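Uncharacterized protein SP1917 (Streptococcus pneumoniae, PDB 3C9P) is of unknown function; it is a small, mainly helical protein of the bacterial DUF2200 family. Local coordinates at residues Y59-Y69 / L92-D100. Residues are numbered along the deposited sequence; the frame is centred on the assembly and turned at random.
Sequences YGDFFRQAPYY and LMQEIRRLD. With EDO (1,2-ethanediol), chain B.
F63 is a single knob in a hole formed by L92, E95, I96 and L99, where helix 59-64 crosses residues 92-100 of helix 91-107 at 94° in this small, mainly helical fold. The packing is tight here: I96 CG1 lies over the centre of the F63 ring in a CH-pi contact, 3.8 Å from the centroid, L99 CD2 meets the ring edge at CZ (3.7 Å), and L92 CD1 presses on F63 CB at 3.3 Å. F62, from the same helix as F63, lies over the other face, its CE2 offset toward the rim. The Y59 ring turns its edge to I96 CG2 and also packs on F13, V16 and L20 of helix 13-26. Y69, past the helix end, lays one ring face on E95 CG; the carboxylate, offset toward the rim, is stacked with its plane 16° from that of the ring. Bent at chi2, E95 reaches R98 through OE1 and R73 through OE2, two salt bridges. The solvent side is looser: the exposed R64 merely rests a guanidinium face on L92 CD2, while its NH1 pairs with D61 OD1. No direct hydrogen bond joins the two segments; a water links Y59 OH (2.6 Å) to I96 O (2.8 Å), and Y69 OH donates within its own segment to F63 O (2.7 Å), 26° out of the carbonyl plane.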
ATOM      1  N   TYR A  59       6.716   8.810   4.657  1.00 12.32           N
ATOM      2  CA  TYR A  59       5.765   7.989   3.909  1.00 12.23           C
ATOM      3  C   TYR A  59       5.596   8.526   2.493  1.00 12.59           C
ATOM      4  O   TYR A  59       5.586   7.753   1.518  1.00 12.93           O
ATOM      5  CB  TYR A  59       4.409   7.942   4.649  1.00 12.67           C
ATOM      6  CG  TYR A  59       3.552   6.735   4.295  1.00 12.87           C
ATOM      7  CD1 TYR A  59       4.015   5.429   4.514  1.00 13.60           C
ATOM      8  CD2 TYR A  59       2.269   6.907   3.761  1.00 13.36           C
ATOM      9  CE1 TYR A  59       3.209   4.306   4.215  1.00 13.29           C
ATOM     10  CE2 TYR A  59       1.477   5.807   3.424  1.00 10.52           C
ATOM     11  CZ  TYR A  59       1.947   4.521   3.658  1.00 13.79           C
ATOM     12  OH  TYR A  59       1.164   3.452   3.325  1.00 14.06           O
ATOM     13  N   GLY A  60       5.507   9.851   2.365  1.00 12.07           N
ATOM     14  CA  GLY A  60       5.354  10.457   1.041  1.00 12.54           C
ATOM     15  C   GLY A  60       6.569  10.162   0.164  1.00 13.19           C
ATOM     16  O   GLY A  60       6.440   9.822  -1.020  1.00 12.66           O
ATOM     17  N   ASP A  61       7.752  10.306   0.741  1.00 13.00           N
ATOM     18  CA  ASP A  61       8.978  10.106  -0.030  1.00 13.42           C
ATOM     19  C   ASP A  61       9.192   8.637  -0.455  1.00 13.15           C
ATOM     20  O   ASP A  61       9.778   8.382  -1.516  1.00 12.57           O
ATOM     21  CB  ASP A  61      10.167  10.646   0.729  1.00 13.27           C
ATOM     22  CG  ASP A  61      10.341  12.162   0.554  1.00 16.40           C
ATOM     23  OD1 ASP A  61       9.653  12.798  -0.297  1.00 17.31           O
ATOM     24  OD2 ASP A  61      11.189  12.718   1.272  1.00 17.65           O
ATOM     25  N   PHE A  62       8.710   7.696   0.355  1.00 12.54           N
ATOM     26  CA  PHE A  62       8.654   6.268  -0.036  1.00 11.80           C
ATOM     27  C   PHE A  62       7.868   6.061  -1.345  1.00 12.30           C
ATOM     28  O   PHE A  62       8.363   5.438  -2.297  1.00 11.17           O
ATOM     29  CB  PHE A  62       8.052   5.431   1.102  1.00 11.90           C
ATOM     30  CG  PHE A  62       7.925   3.968   0.784  1.00 12.44           C
ATOM     31  CD1 PHE A  62       9.002   3.107   0.956  1.00 14.19           C
ATOM     32  CD2 PHE A  62       6.735   3.460   0.309  1.00 12.89           C
ATOM     33  CE1 PHE A  62       8.877   1.732   0.673  1.00 12.17           C
ATOM     34  CE2 PHE A  62       6.601   2.080   0.013  1.00 14.09           C
ATOM     35  CZ  PHE A  62       7.681   1.232   0.209  1.00 12.93           C
ATOM     36  N   PHE A  63       6.647   6.589  -1.385  1.00 11.97           N
ATOM     37  CA  PHE A  63       5.835   6.575  -2.604  1.00 12.50           C
ATOM     38  C   PHE A  63       6.372   7.406  -3.764  1.00 12.88           C
ATOM     39  O   PHE A  63       6.265   6.968  -4.917  1.00 14.48           O
ATOM     40  CB  PHE A  63       4.370   6.922  -2.289  1.00 12.12           C
ATOM     41  CG  PHE A  63       3.642   5.791  -1.678  1.00 13.68           C
ATOM     42  CD1 PHE A  63       3.739   5.542  -0.329  1.00 13.80           C
ATOM     43  CD2 PHE A  63       2.914   4.911  -2.475  1.00 15.17           C
ATOM     44  CE1 PHE A  63       3.060   4.434   0.265  1.00 13.46           C
ATOM     45  CE2 PHE A  63       2.235   3.820  -1.893  1.00 16.07           C
ATOM     46  CZ  PHE A  63       2.324   3.588  -0.526  1.00 13.60           C
ATOM     47  N   ARG A  64       6.954   8.574  -3.480  1.00 12.55           N
ATOM     48  CA  ARG A  64       7.493   9.416  -4.562  1.00 13.60           C
ATOM     49  C   ARG A  64       8.622   8.707  -5.283  1.00 13.23           C
ATOM     50  O   ARG A  64       8.830   8.928  -6.468  1.00 14.70           O
ATOM     51  CB  ARG A  64       7.985  10.780  -4.070  1.00 14.20           C
ATOM     52  CG  ARG A  64       6.892  11.702  -3.565  1.00 14.02           C
ATOM     53  CD  ARG A  64       7.510  13.023  -3.079  1.00 14.05           C
ATOM     54  NE  ARG A  64       6.469  13.905  -2.531  1.00 15.42           N
ATOM     55  CZ  ARG A  64       6.278  14.155  -1.237  1.00 17.25           C
ATOM     56  NH1 ARG A  64       7.083  13.631  -0.316  1.00 15.24           N
ATOM     57  NH2 ARG A  64       5.281  14.958  -0.860  1.00 14.84           N
ATOM     58  N   GLN A  65       9.344   7.866  -4.564  1.00 12.22           N
ATOM     59  CA  GLN A  65      10.540   7.200  -5.115  1.00 14.45           C
ATOM     60  C   GLN A  65      10.362   5.732  -5.520  1.00 13.40           C
ATOM     61  O   GLN A  65      11.364   5.016  -5.819  1.00 14.34           O
ATOM     62  CB  GLN A  65      11.693   7.357  -4.125  1.00 14.28           C
ATOM     63  CG  GLN A  65      12.101   8.833  -3.963  1.00 18.74           C
ATOM     64  CD  GLN A  65      13.130   9.033  -2.866  1.00 24.88           C
ATOM     65  OE1 GLN A  65      12.849   8.808  -1.689  1.00 28.29           O
ATOM     66  NE2 GLN A  65      14.327   9.453  -3.245  1.00 26.64           N
ATOM     67  N   ALA A  66       9.112   5.283  -5.552  1.00 12.48           N
ATOM     68  CA  ALA A  66       8.796   3.913  -5.975  1.00 11.85           C
ATOM     69  C   ALA A  66       9.427   3.660  -7.333  1.00 12.46           C
ATOM     70  O   ALA A  66       9.330   4.498  -8.248  1.00 12.74           O
ATOM     71  CB  ALA A  66       7.296   3.698  -6.045  1.00 10.83           C
ATOM     72  N   PRO A  67      10.133   2.532  -7.470  1.00 12.47           N
ATOM     73  CA  PRO A  67      10.850   2.332  -8.745  1.00 11.81           C
ATOM     74  C   PRO A  67       9.983   2.063  -9.972  1.00 11.35           C
ATOM     75  O   PRO A  67      10.369   2.430 -11.078  1.00 12.52           O
ATOM     76  CB  PRO A  67      11.749   1.110  -8.480  1.00 12.37           C
ATOM     77  CG  PRO A  67      11.357   0.572  -7.164  1.00 12.61           C
ATOM     78  CD  PRO A  67      10.365   1.456  -6.489  1.00 11.71           C
ATOM     79  N   TYR A  68       8.842   1.404  -9.811  1.00 11.34           N
ATOM     80  CA  TYR A  68       8.086   0.975 -10.979  1.00 11.74           C
ATOM     81  C   TYR A  68       6.656   0.615 -10.604  1.00 11.85           C
ATOM     82  O   TYR A  68       6.371  -0.532 -10.258  1.00 11.63           O
ATOM     83  CB  TYR A  68       8.736  -0.246 -11.630  1.00 12.72           C
ATOM     84  CG  TYR A  68       8.432  -0.374 -13.106  1.00 15.14           C
ATOM     85  CD1 TYR A  68       7.206  -0.868 -13.563  1.00 15.78           C
ATOM     86  CD2 TYR A  68       9.387   0.017 -14.051  1.00 15.48           C
ATOM     87  CE1 TYR A  68       6.958  -0.953 -14.950  1.00 18.56           C
ATOM     88  CE2 TYR A  68       9.153  -0.074 -15.408  1.00 17.72           C
ATOM     89  CZ  TYR A  68       7.942  -0.548 -15.853  1.00 17.67           C
ATOM     90  OH  TYR A  68       7.761  -0.633 -17.227  1.00 19.85           O
ATOM     91  N   TYR A  69       5.747   1.574 -10.716  1.00 11.44           N
ATOM     92  CA  TYR A  69       4.357   1.280 -10.357  1.00 11.84           C
ATOM     93  C   TYR A  69       3.776   0.314 -11.361  1.00 12.22           C
ATOM     94  O   TYR A  69       3.943   0.509 -12.578  1.00 12.62           O
ATOM     95  CB  TYR A  69       3.550   2.573 -10.319  1.00 11.35           C
ATOM     96  CG  TYR A  69       3.739   3.332  -9.021  1.00 13.48           C
ATOM     97  CD1 TYR A  69       3.058   2.921  -7.861  1.00 14.57           C
ATOM     98  CD2 TYR A  69       4.582   4.441  -8.948  1.00 13.23           C
ATOM     99  CE1 TYR A  69       3.212   3.591  -6.669  1.00 15.24           C
ATOM    100  CE2 TYR A  69       4.741   5.141  -7.738  1.00 14.35           C
ATOM    101  CZ  TYR A  69       4.038   4.701  -6.619  1.00 13.52           C
ATOM    102  OH  TYR A  69       4.162   5.343  -5.436  1.00 13.91           O
ATOM    103  N   LEU A  92      -0.193  11.356  -5.684  1.00 15.02           N
ATOM    104  CA  LEU A  92       0.541  10.691  -4.612  1.00 14.15           C
ATOM    105  C   LEU A  92      -0.445  10.049  -3.645  1.00 13.52           C
ATOM    106  O   LEU A  92      -0.286   8.883  -3.300  1.00 13.37           O
ATOM    107  CB  LEU A  92       1.478  11.652  -3.877  1.00 13.89           C
ATOM    108  CG  LEU A  92       2.313  11.051  -2.729  1.00 15.23           C
ATOM    109  CD1 LEU A  92       3.202   9.908  -3.221  1.00 16.02           C
ATOM    110  CD2 LEU A  92       3.187  12.154  -2.101  1.00 12.90           C
HETATM  111  N   MSE A  93      -1.453  10.806  -3.206  1.00 13.14           N
HETATM  112  CA  MSE A  93      -2.489  10.245  -2.346  1.00 12.79           C
HETATM  113  C   MSE A  93      -3.178   9.042  -3.043  1.00 12.90           C
HETATM  114  O   MSE A  93      -3.591   8.084  -2.392  1.00 11.01           O
HETATM  115  CB  MSE A  93      -3.521  11.305  -1.976  1.00 13.24           C
HETATM  116  CG  MSE A  93      -4.546  10.869  -0.892  1.00 15.07           C
HETATM  117 SE   MSE A  93      -3.653  10.329   0.795  1.00 29.48          SE
HETATM  118  CE  MSE A  93      -3.387  12.107   1.551  1.00 23.60           C
ATOM    119  N   GLN A  94      -3.338   9.112  -4.362  1.00 12.63           N
ATOM    120  CA  GLN A  94      -4.023   8.034  -5.062  1.00 12.96           C
ATOM    121  C   GLN A  94      -3.261   6.701  -4.945  1.00 12.96           C
ATOM    122  O   GLN A  94      -3.889   5.677  -4.694  1.00 12.33           O
ATOM    123  CB  GLN A  94      -4.348   8.434  -6.507  1.00 13.30           C
ATOM    124  CG  GLN A  94      -5.199   7.449  -7.250  1.00 13.58           C
ATOM    125  CD  GLN A  94      -5.526   7.911  -8.667  1.00 14.22           C
ATOM    126  OE1 GLN A  94      -4.635   8.149  -9.483  1.00 15.80           O
ATOM    127  NE2 GLN A  94      -6.807   8.024  -8.965  1.00 11.64           N
ATOM    128  N   GLU A  95      -1.929   6.718  -5.080  1.00 13.77           N
ATOM    129  CA  GLU A  95      -1.093   5.506  -4.915  1.00 13.92           C
ATOM    130  C   GLU A  95      -1.143   5.008  -3.470  1.00 14.09           C
ATOM    131  O   GLU A  95      -1.190   3.804  -3.220  1.00 13.90           O
ATOM    132  CB  GLU A  95       0.374   5.759  -5.322  1.00 14.37           C
ATOM    133  CG  GLU A  95       0.588   6.296  -6.769  1.00 17.50           C
ATOM    134  CD  GLU A  95       0.012   5.395  -7.872  1.00 18.96           C
ATOM    135  OE1 GLU A  95      -0.622   4.366  -7.565  1.00 20.52           O
ATOM    136  OE2 GLU A  95       0.208   5.725  -9.065  1.00 18.91           O
ATOM    137  N   ILE A  96      -1.125   5.946  -2.527  1.00 13.00           N
ATOM    138  CA  ILE A  96      -1.189   5.620  -1.100  1.00 12.48           C
ATOM    139  C   ILE A  96      -2.506   4.897  -0.805  1.00 12.23           C
ATOM    140  O   ILE A  96      -2.525   3.888  -0.092  1.00 11.55           O
ATOM    141  CB  ILE A  96      -1.043   6.894  -0.233  1.00 12.07           C
ATOM    142  CG1 ILE A  96       0.433   7.345  -0.232  1.00 13.33           C
ATOM    143  CG2 ILE A  96      -1.617   6.698   1.202  1.00 10.50           C
ATOM    144  CD1 ILE A  96       0.733   8.742   0.457  1.00 12.46           C
ATOM    145  N   ARG A  97      -3.602   5.418  -1.351  1.00 11.71           N
ATOM    146  CA  ARG A  97      -4.918   4.830  -1.112  1.00 11.87           C
ATOM    147  C   ARG A  97      -5.062   3.499  -1.829  1.00 12.04           C
ATOM    148  O   ARG A  97      -5.769   2.630  -1.343  1.00 11.57           O
ATOM    149  CB  ARG A  97      -6.043   5.789  -1.498  1.00 12.60           C
ATOM    150  CG  ARG A  97      -6.143   7.022  -0.575  1.00 14.12           C
ATOM    151  CD  ARG A  97      -6.491   6.582   0.862  1.00 21.60           C
ATOM    152  NE  ARG A  97      -6.732   7.725   1.738  1.00 27.49           N
ATOM    153  CZ  ARG A  97      -6.044   7.996   2.844  1.00 28.90           C
ATOM    154  NH1 ARG A  97      -5.054   7.219   3.234  1.00 29.87           N
ATOM    155  NH2 ARG A  97      -6.363   9.055   3.571  1.00 32.39           N
ATOM    156  N   ARG A  98      -4.382   3.320  -2.961  1.00 11.03           N
ATOM    157  CA  ARG A  98      -4.380   1.987  -3.602  1.00 11.80           C
ATOM    158  C   ARG A  98      -3.702   0.959  -2.693  1.00 11.80           C
ATOM    159  O   ARG A  98      -4.212  -0.165  -2.542  1.00 11.73           O
ATOM    160  CB  ARG A  98      -3.712   2.014  -4.979  1.00 11.60           C
ATOM    161  CG  ARG A  98      -4.524   2.712  -6.040  1.00 12.20           C
ATOM    162  CD  ARG A  98      -3.728   2.872  -7.323  1.00 12.78           C
ATOM    163  NE  ARG A  98      -4.579   3.450  -8.366  1.00 14.99           N
ATOM    164  CZ  ARG A  98      -4.191   4.305  -9.303  1.00 16.82           C
ATOM    165  NH1 ARG A  98      -2.941   4.747  -9.361  1.00 13.53           N
ATOM    166  NH2 ARG A  98      -5.076   4.725 -10.194  1.00 16.15           N
ATOM    167  N   LEU A  99      -2.593   1.333  -2.056  1.00 11.31           N
ATOM    168  CA  LEU A  99      -2.020   0.412  -1.032  1.00 12.23           C
ATOM    169  C   LEU A  99      -2.991   0.120   0.127  1.00 12.12           C
ATOM    170  O   LEU A  99      -3.132  -1.038   0.575  1.00 11.67           O
ATOM    171  CB  LEU A  99      -0.651   0.876  -0.504  1.00 12.40           C
ATOM    172  CG  LEU A  99      -0.012  -0.112   0.498  1.00 12.25           C
ATOM    173  CD1 LEU A  99       0.236  -1.477  -0.136  1.00 13.20           C
ATOM    174  CD2 LEU A  99       1.277   0.463   1.100  1.00 10.28           C
ATOM    175  N   ASP A 100      -3.681   1.154   0.598  1.00 12.26           N
ATOM    176  CA  ASP A 100      -4.661   0.954   1.677  1.00 12.92           C
ATOM    177  C   ASP A 100      -5.721  -0.061   1.282  1.00 13.01           C
ATOM    178  O   ASP A 100      -6.160  -0.851   2.135  1.00 12.88           O
ATOM    179  CB  ASP A 100      -5.346   2.244   2.095  1.00 12.31           C
ATOM    180  CG  ASP A 100      -4.415   3.202   2.857  1.00 16.77           C
ATOM    181  OD1 ASP A 100      -3.570   2.774   3.673  1.00 18.84           O
ATOM    182  OD2 ASP A 100      -4.557   4.414   2.650  1.00 18.83           O
TER
HETATM  183  C1  EDO B 201      -2.799   5.829   4.968  1.00 37.16           C
HETATM  184  O1  EDO B 201      -3.787   5.420   5.913  1.00 38.54           O
HETATM  185  C2  EDO B 201      -1.476   5.205   5.369  1.00 37.04           C
HETATM  186  O2  EDO B 201      -1.734   4.103   6.239  1.00 36.60           O
HETATM  187  O   HOH W   1      -1.207   3.414   2.317  1.00 12.65           O